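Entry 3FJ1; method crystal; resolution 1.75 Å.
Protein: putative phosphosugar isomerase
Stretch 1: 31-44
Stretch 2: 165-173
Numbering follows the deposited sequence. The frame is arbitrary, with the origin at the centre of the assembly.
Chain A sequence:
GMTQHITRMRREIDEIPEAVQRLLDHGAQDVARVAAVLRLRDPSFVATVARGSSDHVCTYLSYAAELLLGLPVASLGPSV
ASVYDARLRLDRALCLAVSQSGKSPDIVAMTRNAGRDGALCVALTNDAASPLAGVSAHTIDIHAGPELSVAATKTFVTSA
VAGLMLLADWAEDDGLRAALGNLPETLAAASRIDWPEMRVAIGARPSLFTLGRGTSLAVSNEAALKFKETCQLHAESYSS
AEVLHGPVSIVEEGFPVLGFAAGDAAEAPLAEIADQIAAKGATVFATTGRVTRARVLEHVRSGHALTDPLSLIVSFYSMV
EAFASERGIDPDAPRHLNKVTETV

Stretch 1 31-44: VARVAAVLRLRDPS
Stretch 2 165-173: MLLADWAED

The contact packs helix 31-41 against helix 165-171, their N-to-C directions 49° apart (signed angle -49°), axes 8.5 Å apart at closest approach. At its apolar centre Leu 166 (chi1 t, chi2 p) inserts as a knob among Val 31, Val 34, Ala 35 and Leu 38: its CD1 lies 3.6 Å from Val 34 CG1 and 4.0 Å from Leu 38 CD1. Ala 35 points toward the partner, and the backbones come close: Ala 35 CA is 4.7 Å from Trp 170 CA and Ala 35 CB 3.4 Å from Asp 169 CB. One turn earlier, Val 31 CA is 5.5 Å from Leu 166 CA; Val 31 (chi1 t) lays CG1 against the backbone, 3.6 Å from Leu 166 CA, and 3.9 Å from CB of selenomethionine Met 165.

Trp 170 (chi1 t, chi2 12°) extends this core toward the C-terminal end of the first helix. Leu 38 (chi1 m, chi2 t) covers one ring face, its CB 3.8 Å from the centroid of the five-membered ring and 10° off the normal, a CH-pi contact, while its CD1 is 3.6 Å from Trp 170 CE3. After the helix, Asp 42 adopts positive phi (58/55), and Pro 43 (-64/154) places CG 3.8 Å from Trp 170 CZ2. A water accepts from Trp 170 NE1 (3.0 Å) and donates to Asp 42 OD1 (3.2 Å), bridging the stretches.

At the polar edge, Asp 169 (chi1 m) sets OD2 3.5 Å from Ala 32 CA. Arg 39 (chi1 m, chi2 t, chi3 m, chi4 -83°) folds back so that NH1 reaches 2.9 Å from Asp 169 O. Glu 172 (chi1 m, chi2 t), at positive phi (56/51), holds OE2 over the guanidinium face, 4.2 Å from Arg 39 NE, a proximity of opposite charges with no N-H pointing at the oxygen.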

ATOM      1  N   VAL A  31      24.717 -12.761   7.117  1.00 13.78           N
ATOM      2  CA  VAL A  31      23.907 -11.776   7.797  1.00 13.29           C
ATOM      3  C   VAL A  31      24.761 -10.950   8.763  1.00 12.73           C
ATOM      4  O   VAL A  31      24.639  -9.726   8.795  1.00 11.65           O
ATOM      5  CB  VAL A  31      22.705 -12.412   8.527  1.00 13.71           C
ATOM      6  CG1 VAL A  31      22.058 -11.376   9.430  1.00 14.23           C
ATOM      7  CG2 VAL A  31      21.698 -12.942   7.526  1.00 13.84           C
ATOM      8  N   ALA A  32      25.660 -11.596   9.504  1.00 12.22           N
ATOM      9  CA  ALA A  32      26.459 -10.893  10.499  1.00 12.25           C
ATOM     10  C   ALA A  32      27.392  -9.887   9.830  1.00 12.60           C
ATOM     11  O   ALA A  32      27.617  -8.777  10.339  1.00 11.73           O
ATOM     12  CB  ALA A  32      27.272 -11.869  11.332  1.00 13.04           C
ATOM     13  N   ARG A  33      27.947 -10.304   8.696  1.00 12.80           N
ATOM     14  CA  ARG A  33      28.851  -9.448   7.922  1.00 13.66           C
ATOM     15  C   ARG A  33      28.132  -8.203   7.400  1.00 12.99           C
ATOM     16  O   ARG A  33      28.664  -7.087   7.512  1.00 12.75           O
ATOM     17  CB  ARG A  33      29.460 -10.239   6.770  1.00 14.95           C
ATOM     18  CG  ARG A  33      30.546 -11.168   7.194  1.00 17.02           C
ATOM     19  CD  ARG A  33      31.031 -12.010   6.044  1.00 18.05           C
ATOM     20  NE  ARG A  33      32.161 -12.836   6.470  1.00 19.00           N
ATOM     21  CZ  ARG A  33      32.753 -13.763   5.722  1.00 19.73           C
ATOM     22  NH1 ARG A  33      32.342 -14.001   4.489  1.00 20.37           N
ATOM     23  NH2 ARG A  33      33.772 -14.456   6.218  1.00 19.61           N
ATOM     24  N   VAL A  34      26.918  -8.370   6.866  1.00 11.84           N
ATOM     25  CA  VAL A  34      26.156  -7.216   6.374  1.00 10.92           C
ATOM     26  C   VAL A  34      25.792  -6.297   7.547  1.00 10.63           C
ATOM     27  O   VAL A  34      25.929  -5.095   7.439  1.00 10.85           O
ATOM     28  CB  VAL A  34      24.892  -7.610   5.590  1.00 10.90           C
ATOM     29  CG1 VAL A  34      24.102  -6.368   5.167  1.00 10.61           C
ATOM     30  CG2 VAL A  34      25.276  -8.476   4.348  1.00 10.95           C
ATOM     31  N   ALA A  35      25.324  -6.870   8.659  1.00 10.29           N
ATOM     32  CA  ALA A  35      25.014  -6.090   9.866  1.00 10.54           C
ATOM     33  C   ALA A  35      26.218  -5.277  10.338  1.00 10.66           C
ATOM     34  O   ALA A  35      26.042  -4.154  10.748  1.00 10.44           O
ATOM     35  CB  ALA A  35      24.491  -6.991  10.995  1.00 10.42           C
ATOM     36  N   ALA A  36      27.429  -5.849  10.243  1.00 10.76           N
ATOM     37  CA  ALA A  36      28.669  -5.164  10.626  1.00 10.40           C
ATOM     38  C   ALA A  36      28.908  -3.939   9.715  1.00 10.39           C
ATOM     39  O   ALA A  36      29.215  -2.841  10.191  1.00 10.45           O
ATOM     40  CB  ALA A  36      29.853  -6.124  10.613  1.00 10.30           C
ATOM     41  N   VAL A  37      28.723  -4.134   8.410  1.00 10.44           N
ATOM     42  CA  VAL A  37      28.812  -3.041   7.434  1.00 10.95           C
ATOM     43  C   VAL A  37      27.796  -1.942   7.786  1.00 11.01           C
ATOM     44  O   VAL A  37      28.120  -0.761   7.757  1.00 11.07           O
ATOM     45  CB  VAL A  37      28.604  -3.561   5.998  1.00 11.38           C
ATOM     46  CG1 VAL A  37      28.475  -2.395   5.013  1.00 12.04           C
ATOM     47  CG2 VAL A  37      29.771  -4.516   5.583  1.00 11.60           C
ATOM     48  N   LEU A  38      26.565  -2.326   8.128  1.00 11.30           N
ATOM     49  CA  LEU A  38      25.532  -1.342   8.477  1.00 11.61           C
ATOM     50  C   LEU A  38      25.851  -0.588   9.771  1.00 11.91           C
ATOM     51  O   LEU A  38      25.601   0.600   9.859  1.00 11.94           O
ATOM     52  CB  LEU A  38      24.147  -2.017   8.579  1.00 12.35           C
ATOM     53  CG  LEU A  38      23.582  -2.540   7.246  1.00 11.87           C
ATOM     54  CD1 LEU A  38      22.333  -3.425   7.475  1.00 11.99           C
ATOM     55  CD2 LEU A  38      23.278  -1.342   6.292  1.00 12.48           C
ATOM     56  N   ARG A  39      26.426  -1.259  10.764  1.00 12.97           N
ATOM     57  CA  ARG A  39      26.746  -0.564  12.012  1.00 14.05           C
ATOM     58  C   ARG A  39      27.847   0.456  11.724  1.00 14.34           C
ATOM     59  O   ARG A  39      27.870   1.548  12.287  1.00 15.11           O
ATOM     60  CB  ARG A  39      27.168  -1.535  13.118  1.00 15.16           C
ATOM     61  CG  ARG A  39      26.007  -2.255  13.778  1.00 16.28           C
ATOM     62  CD  ARG A  39      26.444  -2.955  15.059  1.00 17.41           C
ATOM     63  NE  ARG A  39      27.516  -3.907  14.824  1.00 18.00           N
ATOM     64  CZ  ARG A  39      27.370  -5.161  14.392  1.00 18.43           C
ATOM     65  NH1 ARG A  39      26.188  -5.679  14.125  1.00 19.11           N
ATOM     66  NH2 ARG A  39      28.437  -5.910  14.225  1.00 19.33           N
ATOM     67  N   LEU A  40      28.758   0.097  10.823  1.00 13.93           N
ATOM     68  CA  LEU A  40      29.846   0.980  10.436  1.00 13.89           C
ATOM     69  C   LEU A  40      29.357   2.156   9.578  1.00 13.79           C
ATOM     70  O   LEU A  40      29.631   3.304   9.902  1.00 13.64           O
ATOM     71  CB  LEU A  40      30.911   0.172   9.694  1.00 13.75           C
ATOM     72  CG  LEU A  40      32.122   0.913   9.150  1.00 13.48           C
ATOM     73  CD1 LEU A  40      32.817   1.760  10.242  1.00 13.24           C
ATOM     74  CD2 LEU A  40      33.050  -0.122   8.541  1.00 13.07           C
ATOM     75  N   ARG A  41      28.654   1.864   8.488  1.00 13.92           N
ATOM     76  CA  ARG A  41      28.125   2.920   7.609  1.00 14.93           C
ATOM     77  C   ARG A  41      27.076   3.776   8.331  1.00 14.79           C
ATOM     78  O   ARG A  41      26.962   4.957   8.044  1.00 14.31           O
ATOM     79  CB  ARG A  41      27.536   2.356   6.313  1.00 15.78           C
ATOM     80  CG  ARG A  41      28.494   1.544   5.440  1.00 16.70           C
ATOM     81  CD  ARG A  41      29.688   2.353   4.904  1.00 17.93           C
ATOM     82  NE  ARG A  41      30.475   1.491   4.006  1.00 18.51           N
ATOM     83  CZ  ARG A  41      31.711   1.023   4.207  1.00 18.92           C
ATOM     84  NH1 ARG A  41      32.447   1.351   5.265  1.00 18.24           N
ATOM     85  NH2 ARG A  41      32.234   0.213   3.281  1.00 19.44           N
ATOM     86  N   ASP A  42      26.276   3.161   9.206  1.00 14.97           N
ATOM     87  CA  ASP A  42      25.334   3.888  10.063  1.00 15.36           C
ATOM     88  C   ASP A  42      24.332   4.728   9.244  1.00 14.62           C
ATOM     89  O   ASP A  42      24.210   5.936   9.450  1.00 13.74           O
ATOM     90  CB  ASP A  42      26.138   4.775  11.032  1.00 16.73           C
ATOM     91  CG  ASP A  42      25.396   5.087  12.337  1.00 18.24           C
ATOM     92  OD1 ASP A  42      24.256   4.618  12.530  1.00 18.77           O
ATOM     93  OD2 ASP A  42      26.010   5.760  13.211  1.00 19.65           O
ATOM     94  N   PRO A  43      23.608   4.092   8.309  1.00 14.18           N
ATOM     95  CA  PRO A  43      22.632   4.855   7.493  1.00 14.30           C
ATOM     96  C   PRO A  43      21.486   5.428   8.352  1.00 14.75           C
ATOM     97  O   PRO A  43      21.185   4.911   9.425  1.00 15.70           O
ATOM     98  CB  PRO A  43      22.095   3.809   6.505  1.00 14.54           C
ATOM     99  CG  PRO A  43      22.351   2.479   7.178  1.00 14.31           C
ATOM    100  CD  PRO A  43      23.609   2.659   7.976  1.00 14.00           C
ATOM    101  N   SER A  44      20.888   6.507   7.877  1.00 14.31           N
ATOM    102  CA  SER A  44      19.849   7.217   8.603  1.00 14.74           C
ATOM    103  C   SER A  44      18.453   6.971   8.061  1.00 13.40           C
ATOM    104  O   SER A  44      17.497   7.504   8.580  1.00 13.80           O
ATOM    105  CB  SER A  44      20.123   8.710   8.587  1.00 15.64           C
ATOM    106  OG  SER A  44      20.321   9.182   7.271  1.00 17.22           O
HETATM  107  N   MSE A 165      16.765 -11.251  11.009  1.00  8.37           N
HETATM  108  CA  MSE A 165      18.139 -11.624  11.463  1.00  9.56           C
HETATM  109  C   MSE A 165      19.071 -10.433  11.267  1.00  8.47           C
HETATM  110  O   MSE A 165      19.848 -10.084  12.150  1.00  9.28           O
HETATM  111  CB  MSE A 165      18.675 -12.820  10.671  1.00 10.17           C
HETATM  112  CG  MSE A 165      18.049 -14.163  11.037  1.00 10.82           C
HETATM  113 SE   MSE A 165      18.540 -15.538   9.722  1.00 11.99          SE
HETATM  114  CE  MSE A 165      20.480 -15.735  10.017  1.00 11.08           C
ATOM    115  N   LEU A 166      18.942  -9.763  10.128  1.00  8.59           N
ATOM    116  CA  LEU A 166      19.807  -8.629   9.810  1.00  8.83           C
ATOM    117  C   LEU A 166      19.540  -7.510  10.785  1.00  8.95           C
ATOM    118  O   LEU A 166      20.461  -6.966  11.385  1.00  9.52           O
ATOM    119  CB  LEU A 166      19.570  -8.169   8.366  1.00  9.07           C
ATOM    120  CG  LEU A 166      20.401  -7.013   7.803  1.00  8.99           C
ATOM    121  CD1 LEU A 166      21.909  -7.351   7.815  1.00  8.54           C
ATOM    122  CD2 LEU A 166      19.885  -6.655   6.369  1.00  9.41           C
ATOM    123  N   LEU A 167      18.260  -7.190  10.982  1.00  9.50           N
ATOM    124  CA  LEU A 167      17.872  -6.138  11.901  1.00  9.07           C
ATOM    125  C   LEU A 167      18.279  -6.444  13.347  1.00  9.66           C
ATOM    126  O   LEU A 167      18.672  -5.546  14.088  1.00 10.19           O
ATOM    127  CB  LEU A 167      16.365  -5.895  11.823  1.00  9.46           C
ATOM    128  CG  LEU A 167      15.847  -5.300  10.517  1.00  9.71           C
ATOM    129  CD1 LEU A 167      14.314  -5.239  10.510  1.00 10.45           C
ATOM    130  CD2 LEU A 167      16.469  -3.956  10.291  1.00 10.30           C
ATOM    131  N   ALA A 168      18.189  -7.711  13.734  1.00  9.42           N
ATOM    132  CA  ALA A 168      18.517  -8.121  15.072  1.00 10.13           C
ATOM    133  C   ALA A 168      20.043  -8.015  15.302  1.00 10.25           C
ATOM    134  O   ALA A 168      20.467  -7.565  16.363  1.00 11.11           O
ATOM    135  CB  ALA A 168      18.020  -9.525  15.324  1.00  9.90           C
ATOM    136  N   ASP A 169      20.844  -8.392  14.311  1.00 10.74           N
ATOM    137  CA  ASP A 169      22.312  -8.285  14.440  1.00 12.75           C
ATOM    138  C   ASP A 169      22.703  -6.794  14.427  1.00 12.43           C
ATOM    139  O   ASP A 169      23.584  -6.351  15.163  1.00 13.03           O
ATOM    140  CB  ASP A 169      23.062  -9.016  13.306  1.00 13.68           C
ATOM    141  CG  ASP A 169      23.201 -10.538  13.521  1.00 15.92           C
ATOM    142  OD1 ASP A 169      22.932 -11.055  14.650  1.00 15.38           O
ATOM    143  OD2 ASP A 169      23.582 -11.236  12.525  1.00 17.11           O
ATOM    144  N   TRP A 170      22.049  -6.017  13.568  1.00 12.43           N
ATOM    145  CA  TRP A 170      22.325  -4.581  13.461  1.00 12.26           C
ATOM    146  C   TRP A 170      21.977  -3.857  14.765  1.00 12.51           C
ATOM    147  O   TRP A 170      22.779  -3.044  15.258  1.00 13.75           O
ATOM    148  CB  TRP A 170      21.595  -4.044  12.224  1.00 12.86           C
ATOM    149  CG  TRP A 170      21.742  -2.603  11.915  1.00 13.07           C
ATOM    150  CD1 TRP A 170      22.613  -1.717  12.437  1.00 12.89           C
ATOM    151  CD2 TRP A 170      21.021  -1.918  10.898  1.00 13.44           C
ATOM    152  NE1 TRP A 170      22.432  -0.478  11.858  1.00 12.81           N
ATOM    153  CE2 TRP A 170      21.462  -0.587  10.898  1.00 13.52           C
ATOM    154  CE3 TRP A 170      20.023  -2.304  10.001  1.00 13.01           C
ATOM    155  CZ2 TRP A 170      20.938   0.371  10.024  1.00 13.39           C
ATOM    156  CZ3 TRP A 170      19.509  -1.339   9.128  1.00 13.13           C
ATOM    157  CH2 TRP A 170      19.960  -0.032   9.167  1.00 13.21           C
ATOM    158  N   ALA A 171      20.825  -4.173  15.356  1.00 12.29           N
ATOM    159  CA  ALA A 171      20.398  -3.592  16.617  1.00 12.85           C
ATOM    160  C   ALA A 171      21.101  -4.247  17.820  1.00 14.09           C
ATOM    161  O   ALA A 171      21.060  -3.710  18.946  1.00 14.82           O
ATOM    162  CB  ALA A 171      18.839  -3.722  16.772  1.00 13.23           C
ATOM    163  N   GLU A 172      21.739  -5.387  17.580  1.00 14.62           N
ATOM    164  CA  GLU A 172      22.371  -6.184  18.634  1.00 16.16           C
ATOM    165  C   GLU A 172      21.331  -6.524  19.705  1.00 15.52           C
ATOM    166  O   GLU A 172      21.536  -6.301  20.899  1.00 15.64           O
ATOM    167  CB  GLU A 172      23.604  -5.454  19.197  1.00 17.28           C
ATOM    168  CG  GLU A 172      24.678  -5.253  18.112  1.00 18.47           C
ATOM    169  CD  GLU A 172      25.888  -4.493  18.602  1.00 19.42           C
ATOM    170  OE1 GLU A 172      25.796  -3.246  18.780  1.00 21.64           O
ATOM    171  OE2 GLU A 172      26.931  -5.148  18.757  1.00 20.81           O
ATOM    172  N   ASP A 173      20.202  -7.053  19.250  1.00 14.40           N
ATOM    173  CA  ASP A 173      19.063  -7.336  20.121  1.00 14.31           C
ATOM    174  C   ASP A 173      19.015  -8.830  20.438  1.00 14.76           C
ATOM    175  O   ASP A 173      18.616  -9.651  19.616  1.00 13.93           O
ATOM    176  CB  ASP A 173      17.779  -6.868  19.460  1.00 15.29           C
ATOM    177  CG  ASP A 173      16.585  -6.905  20.387  1.00 15.12           C
ATOM    178  OD1 ASP A 173      16.291  -7.931  21.043  1.00 14.50           O
ATOM    179  OD2 ASP A 173      15.934  -5.871  20.468  1.00 16.69           O
TER
HETATM  180  O   HOH W   1      23.949   1.542  13.473  1.00 32.91           O